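Local coordinates for Ycf54 protein (Thermosynechococcus elongatus, PDB 3HZE), which is of unsettled function but belongs to the Ycf54 family, whose members are implicated in the cyclase step of chlorophyll biosynthesis, at residues A[19-22]-A[23-27]. Residues are numbered along the deposited sequence; the frame is centred on the assembly and turned at random.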
# COMPACT_ATOMS: atom_id res chain seq x y z
N PRO A 19 -6.96 -6.36 9.28
CA PRO A 19 -5.55 -6.18 9.63
C PRO A 19 -4.69 -7.03 8.69
O PRO A 19 -5.01 -8.19 8.44
CB PRO A 19 -5.49 -6.65 11.09
CG PRO A 19 -6.62 -7.68 11.16
CD PRO A 19 -7.71 -6.96 10.39
N LEU A 20 -3.61 -6.46 8.16
CA LEU A 20 -2.75 -7.18 7.22
C LEU A 20 -1.42 -7.68 7.80
O LEU A 20 -0.56 -8.20 7.09
CB LEU A 20 -2.46 -6.29 6.01
CG LEU A 20 -3.69 -5.95 5.16
CD1 LEU A 20 -3.31 -4.98 4.05
CD2 LEU A 20 -4.25 -7.24 4.57
N GLU A 21 -1.28 -7.49 9.10
CA GLU A 21 -0.11 -7.88 9.87
C GLU A 21 0.43 -9.26 9.50
O GLU A 21 1.60 -9.41 9.11
CB GLU A 21 -0.51 -7.87 11.33
CG GLU A 21 0.53 -7.48 12.30
CD GLU A 21 -0.01 -7.55 13.71
OE1 GLU A 21 -1.04 -6.90 13.99
OE2 GLU A 21 0.61 -8.25 14.53
N GLU A 22 -0.42 -10.27 9.66
CA GLU A 22 -0.05 -11.65 9.39
C GLU A 22 0.14 -11.91 7.90
O GLU A 22 0.98 -12.72 7.52
CB GLU A 22 -1.10 -12.60 10.00
CG GLU A 22 -0.84 -14.08 9.70
CD GLU A 22 -1.15 -15.02 10.87
OE1 GLU A 22 -1.06 -16.26 10.69
OE2 GLU A 22 -1.46 -14.52 11.98
N VAL A 23 -0.63 -11.23 7.06
CA VAL A 23 -0.46 -11.39 5.62
C VAL A 23 0.97 -10.97 5.29
O VAL A 23 1.69 -11.66 4.56
CB VAL A 23 -1.47 -10.51 4.81
CG1 VAL A 23 -1.08 -10.48 3.33
CG2 VAL A 23 -2.89 -11.08 4.96
N PHE A 24 1.41 -9.85 5.85
CA PHE A 24 2.77 -9.38 5.61
C PHE A 24 3.83 -10.34 6.14
O PHE A 24 4.74 -10.72 5.41
CB PHE A 24 3.00 -8.01 6.25
CG PHE A 24 2.68 -6.85 5.34
CD1 PHE A 24 1.38 -6.37 5.22
CD2 PHE A 24 3.69 -6.23 4.61
CE1 PHE A 24 1.09 -5.29 4.38
CE2 PHE A 24 3.42 -5.15 3.77
CZ PHE A 24 2.12 -4.68 3.65
N ARG A 25 3.71 -10.73 7.40
CA ARG A 25 4.68 -11.63 8.01
C ARG A 25 4.77 -13.01 7.35
O ARG A 25 5.87 -13.55 7.20
CB ARG A 25 4.41 -11.75 9.52
CG ARG A 25 4.70 -10.45 10.28
CD ARG A 25 5.01 -10.69 11.75
NE ARG A 25 3.87 -11.26 12.45
CZ ARG A 25 2.80 -10.57 12.85
NH1 ARG A 25 2.72 -9.27 12.61
NH2 ARG A 25 1.80 -11.19 13.46
N GLU A 26 3.63 -13.57 6.95
CA GLU A 26 3.66 -14.87 6.28
C GLU A 26 4.34 -14.71 4.93
O GLU A 26 5.13 -15.56 4.51
CB GLU A 26 2.24 -15.44 6.09
CG GLU A 26 1.57 -15.91 7.38
CD GLU A 26 0.16 -16.48 7.16
OE1 GLU A 26 -0.58 -16.60 8.17
OE2 GLU A 26 -0.21 -16.80 6.01
N ARG A 27 4.04 -13.62 4.22
CA ARG A 27 4.64 -13.40 2.91
C ARG A 27 6.14 -13.13 3.02
O ARG A 27 6.92 -13.59 2.18
CB ARG A 27 3.96 -12.24 2.18
CG ARG A 27 4.25 -12.22 0.68
CD ARG A 27 3.44 -11.15 -0.02
NE ARG A 27 3.74 -11.04 -1.45
CZ ARG A 27 3.25 -11.85 -2.40
NH1 ARG A 27 2.43 -12.84 -2.08
NH2 ARG A 27 3.56 -11.63 -3.67
O HOH W 1 -3.18 -10.27 8.47
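Phe24 N, Arg25 N and Glu26 N reach back four residues to the carbonyl oxygens of Leu20, Glu21 and Glu22, and these successive i to i+4 bonds wind the first turn of helix 21-34. The bond from Phe24 N to Leu20 O, 2.9 Å long, is nearly linear at both donor and acceptor. Water 1 lends a further link at this N-terminus, donating to Pro19 O and accepting from Val23 N at 3.1 Å. On the inward side Leu20 sets its CB against the CD1 edge of the Phe24 ring at 3.9 Å, while the same ring edge meets Leu20 O in the ring plane. With its CG beside the backbone N (chi1 -65°), Leu20 also brings CD2 alongside Val23 CG2, 4.1 Å away, the two side chains pointing the same way. Leu20, just ahead of the helix, thus continues the apolar face that Val23 and Phe24 give to amphipathic helix 21-34, laid against a four-stranded antiparallel sheet: Leu20 and Phe24 touch Ile68 of strand 65-70, while Leu20 packs on Leu79 and Leu83, and Val23 on Trp78, of the neighbouring helix 73-83. The outward side is charged. Glu21 and Arg25, one turn apart, run side by side in a salt bridge in which OE2 of Glu21 takes NH1 of Arg25 at 3.0 Å, though the position of NH1 is less certain, and NH2 more weakly. Their carboxylate and guanidinium planes are turned 52° apart, and the bend of the arginine at chi3 (-63°) folds its head back toward the acid. A methionine in place of Arg25 would probably leave the Glu21 carboxylate without its charged mate and freer to turn. Farther round, Glu22 OE1 lies 2.6 Å from Glu26 OE1, a distance that makes it probable that one of the two acids carries a proton.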